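Local coordinates for phosphoribosylamine--glycine ligase (Thermotoga maritima, PDB 1VKZ), which catalyses the ATP-dependent joining of glycine to 5-phosphoribosylamine, giving glycinamide ribonucleotide in the de novo purine pathway, at residues V16-L21 and Q37-H42; E71-P76 and R90-G95; R120-E125 and V187-L192; P143-A148 and K155-L160. All coordinates share one frame; numbering follows the deposited sequence.

Interaction 1: residues V16-L21 and Q37-H42; sequences VRVHIL and QGYEVH
The imidazoles of His19 and His42 lie side by side on one face of two parallel strands, both with CG anti to the carbonyl carbon. Their planes are only 17° apart but offset until little of one ring covers the other, with CE1 of His19 3.4 Å from CD2 of His42. Arg17 and Glu40 run alongside each other on this face. The guanidinium turns one of its faces to His42 NE2, and Glu40 OE1, clear of the guanidinium plane, pairs with Arg17 NE by charge alone at 3.5 Å. OE1 also accepts a hydrogen bond from His42 NE2 (3.0 Å): it lies near the imidazole plane, while NE2 meets it from above the carboxylate plane. His19 spends its nitrogens on Tyr44 and Glu71. On the other face beta-branched residues suit the extended backbone: Val18 CB meets Val41 CG2, and Ile20 CD1 reaches across to Val41 CG1. Nearly straight backbone bonds join the strands, the shortest from Ile20 N to His42 O (2.7 Å). These strands belong to a beta-alpha-beta unit crossing over through helix 25-36, as in Rossmann-like domains; the helix covers Val18, Ile20 and Val41, and strands 55-56 and 73-74 flank the pair.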
# COMPACT_ATOMS: atom_id res chain seq x y z
N VAL A 16 17.30 -9.87 17.74
CA VAL A 16 17.98 -10.46 16.55
C VAL A 16 16.99 -10.82 15.42
O VAL A 16 17.40 -10.92 14.24
CB VAL A 16 18.84 -11.72 16.93
CG1 VAL A 16 19.60 -12.27 15.71
CG2 VAL A 16 19.82 -11.40 18.06
N ARG A 17 15.71 -11.00 15.74
CA ARG A 17 14.77 -11.62 14.80
C ARG A 17 13.58 -10.76 14.37
O ARG A 17 12.92 -10.10 15.20
CB ARG A 17 14.27 -12.93 15.36
CG ARG A 17 15.22 -13.53 16.38
CD ARG A 17 15.09 -15.01 16.60
NE ARG A 17 13.71 -15.47 16.50
CZ ARG A 17 13.27 -16.60 17.01
NH1 ARG A 17 14.09 -17.42 17.68
NH2 ARG A 17 11.99 -16.92 16.86
N VAL A 18 13.30 -10.81 13.07
CA VAL A 18 12.24 -10.06 12.44
C VAL A 18 11.14 -10.98 11.95
O VAL A 18 11.37 -12.00 11.32
CB VAL A 18 12.80 -9.25 11.28
CG1 VAL A 18 11.72 -8.42 10.60
CG2 VAL A 18 13.95 -8.38 11.78
N HIS A 19 9.91 -10.61 12.26
CA HIS A 19 8.79 -11.42 11.90
C HIS A 19 7.83 -10.65 11.00
O HIS A 19 7.29 -9.62 11.38
CB HIS A 19 8.13 -11.80 13.18
CG HIS A 19 8.97 -12.67 14.04
ND1 HIS A 19 9.00 -14.03 13.90
CD2 HIS A 19 9.79 -12.38 15.07
CE1 HIS A 19 9.78 -14.56 14.83
NE2 HIS A 19 10.27 -13.57 15.56
N ILE A 20 7.65 -11.14 9.79
CA ILE A 20 6.86 -10.43 8.81
C ILE A 20 5.56 -11.18 8.54
O ILE A 20 5.54 -12.35 8.07
CB ILE A 20 7.70 -10.19 7.52
CG1 ILE A 20 8.92 -9.34 7.88
CG2 ILE A 20 6.90 -9.48 6.43
CD1 ILE A 20 9.96 -9.37 6.91
N LEU A 21 4.46 -10.51 8.83
CA LEU A 21 3.14 -11.06 8.51
C LEU A 21 2.73 -10.73 7.06
O LEU A 21 2.71 -9.59 6.67
CB LEU A 21 2.13 -10.56 9.52
CG LEU A 21 2.27 -11.00 10.98
CD1 LEU A 21 3.60 -11.47 11.42
CD2 LEU A 21 1.85 -9.86 11.89
N GLN A 37 20.76 -7.20 5.83
CA GLN A 37 21.49 -6.60 6.96
C GLN A 37 21.82 -7.62 8.03
O GLN A 37 22.28 -7.25 9.11
CB GLN A 37 20.67 -5.48 7.62
CG GLN A 37 19.99 -4.50 6.65
CD GLN A 37 20.94 -3.96 5.59
OE1 GLN A 37 22.15 -3.81 5.85
NE2 GLN A 37 20.40 -3.65 4.39
N GLY A 38 21.56 -8.90 7.78
CA GLY A 38 21.99 -9.94 8.71
C GLY A 38 21.01 -10.41 9.77
O GLY A 38 21.36 -11.22 10.62
N TYR A 39 19.77 -9.92 9.71
CA TYR A 39 18.73 -10.34 10.66
C TYR A 39 18.10 -11.68 10.27
O TYR A 39 18.08 -12.05 9.09
CB TYR A 39 17.65 -9.28 10.79
CG TYR A 39 18.15 -8.01 11.42
CD1 TYR A 39 18.20 -7.87 12.80
CD2 TYR A 39 18.58 -6.96 10.64
CE1 TYR A 39 18.67 -6.70 13.39
CE2 TYR A 39 19.04 -5.79 11.21
CZ TYR A 39 19.09 -5.66 12.58
OH TYR A 39 19.59 -4.50 13.13
N GLU A 40 17.59 -12.40 11.27
CA GLU A 40 16.93 -13.69 11.07
C GLU A 40 15.47 -13.38 10.81
O GLU A 40 14.81 -12.76 11.64
CB GLU A 40 17.08 -14.55 12.33
CG GLU A 40 17.16 -16.06 12.11
CD GLU A 40 16.96 -16.86 13.40
OE1 GLU A 40 15.88 -16.71 14.01
OE2 GLU A 40 17.86 -17.64 13.79
N VAL A 41 14.96 -13.79 9.65
CA VAL A 41 13.68 -13.31 9.20
C VAL A 41 12.70 -14.46 9.10
O VAL A 41 12.97 -15.49 8.50
CB VAL A 41 13.84 -12.46 7.89
CG1 VAL A 41 12.52 -12.21 7.18
CG2 VAL A 41 14.52 -11.12 8.22
N HIS A 42 11.55 -14.27 9.73
CA HIS A 42 10.45 -15.21 9.65
C HIS A 42 9.25 -14.58 8.96
O HIS A 42 8.82 -13.47 9.31
CB HIS A 42 10.09 -15.69 11.05
CG HIS A 42 11.27 -16.22 11.81
ND1 HIS A 42 11.66 -17.54 11.76
CD2 HIS A 42 12.16 -15.59 12.61
CE1 HIS A 42 12.73 -17.70 12.51
NE2 HIS A 42 13.06 -16.53 13.03

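Interaction 2: residues E71-P76 and R90-G95; sequences EDIVIP and RSNVFG
A single bridge, Ile73 with Val93, is all the beta pairing between 71-76 and 90-95, and two backbone bonds secure it, one through Ile73 N and one through its O. Ile73 N gives its hydrogen to Asn92 O at 2.9 Å, coming from above the carbonyl plane. Ile73 O receives Phe94 N at 2.7 Å, nearly along the C=O axis. A type I turn from Arg90 to Val93 brings the second segment alongside, an inverse gamma turn centred on Phe94 bends it away again, and no second bridge follows.

Branched side chains fill the crossing. Ile73 CB rests on Val93 CG2 at 3.8 Å, while CG2 of Ile75 presses on the other methyl, Val93 CG1, at 3.3 Å, tighter than ordinary van der Waals contact. Val93 has CG1 anti to its backbone N (chi1 178°), which spreads its two methyls between the two isoleucines. Ile73 CG1 also packs against the amide of Asn92, whose ND2 is hydrogen-bonded to Pro69 O. Phe94 meets Asp72 through CB, 3.4 Å from OD1; its ring turns outward to meet Phe269 edge-to-face, beside helix 303-315.

The chemistry is thus mostly apolar, with the peptide groups of Ile73 satisfied. Asp72 OD2 is buried with no partner in the model, probably an unfavourable place for a charge, which may raise the carboxylate pKa.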
# COMPACT_ATOMS: atom_id res chain seq x y z
N GLU A 71 11.28 -8.12 20.33
CA GLU A 71 11.88 -8.34 19.00
C GLU A 71 10.76 -8.10 18.01
O GLU A 71 9.62 -8.37 18.30
CB GLU A 71 12.46 -9.74 18.79
CG GLU A 71 11.55 -10.82 18.22
CD GLU A 71 12.22 -12.18 18.40
OE1 GLU A 71 13.21 -12.24 19.17
OE2 GLU A 71 11.77 -13.20 17.83
N ASP A 72 11.10 -7.65 16.82
CA ASP A 72 10.16 -6.92 15.97
C ASP A 72 9.18 -7.77 15.19
O ASP A 72 9.59 -8.72 14.56
CB ASP A 72 10.91 -6.01 15.00
CG ASP A 72 10.17 -4.70 14.77
OD1 ASP A 72 8.94 -4.70 15.01
OD2 ASP A 72 10.69 -3.62 14.42
N ILE A 73 7.90 -7.37 15.20
CA ILE A 73 6.88 -7.89 14.25
C ILE A 73 6.42 -6.79 13.32
O ILE A 73 5.89 -5.77 13.78
CB ILE A 73 5.60 -8.43 14.97
CG1 ILE A 73 5.94 -9.29 16.16
CG2 ILE A 73 4.68 -9.20 13.98
CD1 ILE A 73 6.68 -10.50 15.83
N VAL A 74 6.59 -7.01 12.00
CA VAL A 74 6.17 -6.03 11.00
C VAL A 74 4.90 -6.50 10.31
O VAL A 74 4.90 -7.46 9.55
CB VAL A 74 7.25 -5.70 9.96
CG1 VAL A 74 6.67 -4.84 8.89
CG2 VAL A 74 8.47 -5.02 10.60
N ILE A 75 3.80 -5.83 10.60
CA ILE A 75 2.58 -6.13 9.89
C ILE A 75 2.40 -5.21 8.65
O ILE A 75 2.64 -4.01 8.74
CB ILE A 75 1.45 -5.99 10.82
CG1 ILE A 75 0.18 -5.70 10.05
CG2 ILE A 75 1.70 -4.90 11.87
CD1 ILE A 75 -0.20 -6.82 9.12
N PRO A 76 2.09 -5.78 7.48
CA PRO A 76 1.36 -5.06 6.40
C PRO A 76 0.01 -5.66 5.94
O PRO A 76 0.00 -6.66 5.20
CB PRO A 76 2.36 -5.15 5.25
CG PRO A 76 3.35 -6.32 5.76
CD PRO A 76 2.67 -7.01 6.97
N ARG A 90 -0.24 -6.31 21.46
CA ARG A 90 1.15 -6.67 21.73
C ARG A 90 2.10 -5.58 21.32
O ARG A 90 2.11 -5.19 20.16
CB ARG A 90 1.50 -7.94 20.98
CG ARG A 90 0.84 -9.17 21.52
CD ARG A 90 1.52 -9.74 22.75
NE ARG A 90 2.90 -10.15 22.46
CZ ARG A 90 3.67 -10.88 23.25
NH1 ARG A 90 3.24 -11.33 24.43
NH2 ARG A 90 4.90 -11.17 22.84
N SER A 91 2.91 -5.11 22.27
CA SER A 91 3.96 -4.08 22.05
C SER A 91 5.06 -4.47 21.02
O SER A 91 5.85 -3.64 20.58
CB SER A 91 4.59 -3.72 23.38
OG SER A 91 4.77 -4.87 24.20
N ASN A 92 5.09 -5.75 20.67
CA ASN A 92 5.93 -6.34 19.63
C ASN A 92 5.75 -5.85 18.21
O ASN A 92 6.64 -5.94 17.33
CB ASN A 92 5.52 -7.81 19.55
CG ASN A 92 6.52 -8.66 20.08
OD1 ASN A 92 7.16 -8.30 21.04
ND2 ASN A 92 6.73 -9.81 19.46
N VAL A 93 4.53 -5.46 17.95
CA VAL A 93 4.08 -5.25 16.60
C VAL A 93 4.30 -3.80 16.19
O VAL A 93 3.88 -2.88 16.88
CB VAL A 93 2.61 -5.70 16.46
CG1 VAL A 93 2.11 -5.45 15.07
CG2 VAL A 93 2.49 -7.20 16.87
N PHE A 94 5.01 -3.61 15.10
CA PHE A 94 5.38 -2.28 14.69
C PHE A 94 4.28 -1.74 13.76
O PHE A 94 4.42 -1.69 12.56
CB PHE A 94 6.78 -2.25 14.05
CG PHE A 94 7.26 -0.85 13.71
CD1 PHE A 94 7.23 0.15 14.67
CD2 PHE A 94 7.65 -0.52 12.42
CE1 PHE A 94 7.63 1.44 14.35
CE2 PHE A 94 8.07 0.75 12.11
CZ PHE A 94 8.06 1.73 13.07
N GLY A 95 3.17 -1.38 14.36
CA GLY A 95 2.07 -0.87 13.65
C GLY A 95 1.06 -0.44 14.65
O GLY A 95 1.12 -0.87 15.76

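Interaction 3: residues R120-E125 and V187-L192; sequences RTARFE and VIDEFL
One face of the Arg123 guanidinium lies over Glu190 CB; the Phe124 ring has Ala122 O in its plane at the edge and Val187 CG1 approaching obliquely. Arg123 and Glu190 cross at about a right angle, guanidinium and carboxylate planes 68° apart. Their ion pair, Arg123 NH2 to Glu190 OE2, is long at 4.0 Å. The firmer grip is on the backbone: Glu190 OE1 takes Arg123 N (3.2 Å) from above the carboxylate plane, and Glu190 N returns a bond to Arg123 O at 2.7 Å. Glutamate suits the place because its extended chain carries a carboxylate oxygen across to the Arg123 amide. Phe124 takes the crowded chi1 of 72°, with CG between backbone N and carbonyl carbon, and its CB packs on Val187 CG1 at 3.7 Å. Small Ala122 fits where CB comes 3.4 Å from Asp189 OD1 and 3.7 Å from Leu192 CD1. Asp189 OD1 and OD2 form salt bridges with Lys111 and Lys147, respectively. Ile188 N binds Glu125 O at 2.8 Å. Strand 124-127 is joined antiparallel to 186-190, as one of the two edge strands of a four-stranded sheet in the ATP-grasp domain; residues 187-192 belong to the predicted ATP site.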
# COMPACT_ATOMS: atom_id res chain seq x y z
N ARG A 120 -6.03 19.15 5.62
CA ARG A 120 -6.62 19.60 4.39
C ARG A 120 -7.14 18.41 3.62
O ARG A 120 -6.41 17.50 3.29
CB ARG A 120 -5.62 20.40 3.56
CG ARG A 120 -6.21 21.00 2.29
CD ARG A 120 -5.19 21.75 1.41
NE ARG A 120 -4.40 22.73 2.17
CZ ARG A 120 -3.23 22.49 2.77
NH1 ARG A 120 -2.67 21.29 2.73
NH2 ARG A 120 -2.60 23.46 3.41
N THR A 121 -8.45 18.41 3.39
CA THR A 121 -9.09 17.32 2.70
C THR A 121 -10.29 17.87 1.95
O THR A 121 -10.69 18.99 2.18
CB THR A 121 -9.47 16.21 3.74
OG1 THR A 121 -9.93 15.05 3.07
CG2 THR A 121 -10.63 16.62 4.63
N ALA A 122 -10.82 17.08 1.04
CA ALA A 122 -11.96 17.48 0.26
C ALA A 122 -13.16 17.63 1.14
O ALA A 122 -13.31 16.92 2.13
CB ALA A 122 -12.26 16.46 -0.82
N ARG A 123 -14.03 18.55 0.76
CA ARG A 123 -15.34 18.70 1.36
C ARG A 123 -16.12 17.40 1.13
O ARG A 123 -15.91 16.73 0.14
CB ARG A 123 -16.05 19.90 0.73
CG ARG A 123 -16.94 20.67 1.65
CD ARG A 123 -17.56 21.92 1.00
NE ARG A 123 -17.76 21.73 -0.45
CZ ARG A 123 -18.72 20.97 -1.01
NH1 ARG A 123 -19.60 20.31 -0.28
NH2 ARG A 123 -18.78 20.88 -2.34
N PHE A 124 -16.99 17.06 2.07
CA PHE A 124 -17.60 15.74 2.11
C PHE A 124 -18.89 15.75 2.91
O PHE A 124 -19.05 16.57 3.79
CB PHE A 124 -16.63 14.74 2.79
CG PHE A 124 -16.51 14.96 4.28
CD1 PHE A 124 -15.61 15.89 4.79
CD2 PHE A 124 -17.33 14.28 5.18
CE1 PHE A 124 -15.54 16.12 6.18
CE2 PHE A 124 -17.24 14.52 6.53
CZ PHE A 124 -16.37 15.46 7.02
N GLU A 125 -19.76 14.79 2.64
CA GLU A 125 -20.88 14.48 3.53
C GLU A 125 -20.87 12.98 3.80
O GLU A 125 -20.21 12.23 3.09
CB GLU A 125 -22.22 14.85 2.89
CG GLU A 125 -22.42 16.32 2.52
CD GLU A 125 -22.70 17.22 3.71
OE1 GLU A 125 -22.60 16.78 4.88
OE2 GLU A 125 -23.03 18.41 3.46
N VAL A 187 -18.83 7.98 2.33
CA VAL A 187 -18.40 9.37 2.20
C VAL A 187 -18.74 9.84 0.77
O VAL A 187 -18.53 9.13 -0.22
CB VAL A 187 -16.85 9.54 2.43
CG1 VAL A 187 -16.46 11.03 2.45
CG2 VAL A 187 -16.43 8.84 3.74
N ILE A 188 -19.26 11.05 0.68
CA ILE A 188 -19.39 11.69 -0.60
C ILE A 188 -18.31 12.74 -0.56
O ILE A 188 -18.30 13.57 0.32
CB ILE A 188 -20.78 12.28 -0.76
CG1 ILE A 188 -21.83 11.25 -0.25
CG2 ILE A 188 -21.01 12.66 -2.22
CD1 ILE A 188 -23.24 11.78 -0.11
N ASP A 189 -17.35 12.65 -1.47
CA ASP A 189 -16.21 13.53 -1.44
C ASP A 189 -16.30 14.47 -2.64
O ASP A 189 -16.66 14.09 -3.75
CB ASP A 189 -14.92 12.70 -1.49
CG ASP A 189 -13.89 13.09 -0.40
OD1 ASP A 189 -14.22 13.94 0.45
OD2 ASP A 189 -12.72 12.61 -0.33
N GLU A 190 -15.99 15.73 -2.39
CA GLU A 190 -15.85 16.69 -3.45
C GLU A 190 -14.66 16.23 -4.29
O GLU A 190 -13.57 16.07 -3.77
CB GLU A 190 -15.61 18.05 -2.81
CG GLU A 190 -15.05 19.10 -3.73
CD GLU A 190 -14.52 20.30 -2.96
OE1 GLU A 190 -13.67 20.11 -2.01
OE2 GLU A 190 -14.97 21.41 -3.32
N PHE A 191 -14.89 16.02 -5.59
CA PHE A 191 -13.83 15.62 -6.50
C PHE A 191 -12.89 16.77 -6.67
O PHE A 191 -13.34 17.91 -6.78
CB PHE A 191 -14.37 15.23 -7.85
CG PHE A 191 -13.32 14.77 -8.82
CD1 PHE A 191 -12.74 13.52 -8.69
CD2 PHE A 191 -12.96 15.59 -9.92
CE1 PHE A 191 -11.76 13.09 -9.62
CE2 PHE A 191 -12.01 15.16 -10.86
CZ PHE A 191 -11.42 13.91 -10.71
N LEU A 192 -11.59 16.45 -6.65
CA LEU A 192 -10.50 17.39 -6.75
C LEU A 192 -9.73 17.17 -8.05
O LEU A 192 -9.10 16.14 -8.25
CB LEU A 192 -9.55 17.20 -5.56
CG LEU A 192 -10.18 17.54 -4.21
CD1 LEU A 192 -9.28 17.17 -2.98
CD2 LEU A 192 -10.58 18.99 -4.18

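Interaction 4: residues P143-A148 and K155-L160; sequences PYVIKA and KGVLIL
Between strands 144-148 and 157-160 the backbones are drawn close, the tightest link being Leu158 N to Ile146 O at 2.5 Å, nearly along the C=O axis. The return bond, Ile146 N to Leu158 O (2.9 Å), lies on a carbonyl lone pair. The side chains meet less closely. Ile146 and Leu158 share one face with Tyr144 and Leu160, and there CB of Ile146 meets CB of Leu158 at 4.2 Å. Bulky Ile146 and Tyr144 suit their buried places under helices 130-137 and 163-175, toward which their ends turn; Tyr144 N is bonded to Leu160 O at 2.8 Å. These strands form an antiparallel beta hairpin of the ATP-grasp domain, within the predicted ATP-binding region. Ala148 N to Gly156 O, 2.7 Å and nearly straight, closes its connecting end; Gly156, with no side chain, lets the backbone come this close to the Ala148 methyl. The opposite face is more open to solvent at exposed Ile159 and partly exposed Val157. Val145 CG1 lies beside Val157 CG1 (4.0 Å) and Ile159 CG1 (4.1 Å), all pointing the same way. Lys147 lays its aliphatic part along both Val157 methyls, CG to CG1 at 4.0 Å, then bends at chi3 (-128°) toward Asp189 of strand 186-190.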
# COMPACT_ATOMS: atom_id res chain seq x y z
N PRO A 143 -18.57 15.21 -11.48
CA PRO A 143 -17.61 14.13 -11.20
C PRO A 143 -17.72 13.70 -9.71
O PRO A 143 -17.14 14.33 -8.84
CB PRO A 143 -16.27 14.75 -11.60
CG PRO A 143 -16.45 16.19 -11.43
CD PRO A 143 -17.90 16.51 -11.68
N TYR A 144 -18.54 12.68 -9.45
CA TYR A 144 -18.91 12.32 -8.08
C TYR A 144 -17.97 11.28 -7.54
O TYR A 144 -17.55 10.40 -8.27
CB TYR A 144 -20.35 11.77 -7.98
CG TYR A 144 -21.43 12.75 -8.40
CD1 TYR A 144 -21.78 13.83 -7.60
CD2 TYR A 144 -22.10 12.60 -9.61
CE1 TYR A 144 -22.75 14.70 -7.96
CE2 TYR A 144 -23.07 13.49 -10.00
CZ TYR A 144 -23.39 14.54 -9.17
OH TYR A 144 -24.36 15.43 -9.53
N VAL A 145 -17.64 11.39 -6.25
CA VAL A 145 -16.81 10.42 -5.59
C VAL A 145 -17.53 9.88 -4.38
O VAL A 145 -17.89 10.62 -3.48
CB VAL A 145 -15.48 11.02 -5.14
CG1 VAL A 145 -14.55 9.90 -4.66
CG2 VAL A 145 -14.87 11.82 -6.26
N ILE A 146 -17.78 8.58 -4.40
CA ILE A 146 -18.41 7.87 -3.29
C ILE A 146 -17.38 6.91 -2.77
O ILE A 146 -16.71 6.26 -3.54
CB ILE A 146 -19.63 7.08 -3.81
CG1 ILE A 146 -20.72 8.03 -4.34
CG2 ILE A 146 -20.18 6.16 -2.77
CD1 ILE A 146 -21.44 8.86 -3.26
N LYS A 147 -17.25 6.85 -1.45
CA LYS A 147 -16.27 6.00 -0.82
C LYS A 147 -16.91 5.19 0.28
O LYS A 147 -17.49 5.75 1.21
CB LYS A 147 -15.15 6.83 -0.20
CG LYS A 147 -14.60 7.92 -1.10
CD LYS A 147 -13.23 8.37 -0.58
CE LYS A 147 -13.19 9.88 -0.40
NZ LYS A 147 -11.82 10.39 -0.04
N ALA A 148 -16.78 3.88 0.20
CA ALA A 148 -17.20 2.98 1.26
C ALA A 148 -16.50 3.26 2.58
O ALA A 148 -15.30 3.39 2.62
CB ALA A 148 -16.93 1.56 0.85
N LYS A 155 -11.41 -1.47 -3.34
CA LYS A 155 -12.32 -1.51 -4.49
C LYS A 155 -13.60 -0.71 -4.21
O LYS A 155 -14.59 -0.87 -4.92
CB LYS A 155 -12.69 -2.97 -4.85
CG LYS A 155 -11.53 -3.85 -5.32
CD LYS A 155 -12.05 -5.07 -6.12
CE LYS A 155 -10.94 -5.77 -6.93
NZ LYS A 155 -11.46 -6.89 -7.77
N GLY A 156 -13.58 0.15 -3.19
CA GLY A 156 -14.80 0.84 -2.72
C GLY A 156 -14.80 2.37 -2.77
O GLY A 156 -15.63 3.01 -2.14
N VAL A 157 -13.87 2.96 -3.49
CA VAL A 157 -13.98 4.35 -3.85
C VAL A 157 -14.49 4.44 -5.29
O VAL A 157 -13.78 4.04 -6.21
CB VAL A 157 -12.63 4.99 -3.75
CG1 VAL A 157 -12.68 6.43 -4.24
CG2 VAL A 157 -12.15 4.94 -2.32
N LEU A 158 -15.72 4.94 -5.48
CA LEU A 158 -16.31 5.09 -6.84
C LEU A 158 -16.08 6.49 -7.33
O LEU A 158 -16.19 7.43 -6.57
CB LEU A 158 -17.82 4.82 -6.84
CG LEU A 158 -18.30 3.47 -6.29
CD1 LEU A 158 -19.82 3.42 -6.18
CD2 LEU A 158 -17.78 2.30 -7.13
N ILE A 159 -15.78 6.63 -8.61
CA ILE A 159 -15.71 7.96 -9.25
C ILE A 159 -16.60 7.95 -10.48
O ILE A 159 -16.23 7.40 -11.51
CB ILE A 159 -14.26 8.33 -9.60
CG1 ILE A 159 -13.43 8.51 -8.32
CG2 ILE A 159 -14.21 9.59 -10.42
CD1 ILE A 159 -11.95 8.40 -8.55
N LEU A 160 -17.77 8.58 -10.38
CA LEU A 160 -18.77 8.47 -11.43
C LEU A 160 -19.15 9.81 -12.04
O LEU A 160 -19.36 10.79 -11.32
CB LEU A 160 -20.00 7.75 -10.90
CG LEU A 160 -19.61 6.39 -10.31
CD1 LEU A 160 -20.75 5.84 -9.49
CD2 LEU A 160 -19.18 5.43 -11.43

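Overall arrangement
The four contacts form two pairs in two domains. Interactions 1 and 2, with centres 11 Å apart, share the parallel sheet of the N domain: strand 17-22 lies between 40-43 and 73-74, and His19 NE2 is 2.7 Å from Glu71 OE2. Interactions 3 and 4, also 11 Å apart, share the antiparallel sheet of the ATP-grasp domain, interaction 4 being nested in the loop that interaction 3 closes. A salt bridge, Asp189 OD2 to Lys147 NZ, 2.4 Å, links them. Between the pairs, interactions 2 and 4 have nearest atoms about 15 Å apart. The predicted magnesium ligand Glu285 lies about 5 Å from Val157 and about 8 Å from Asp189, side chain to side chain.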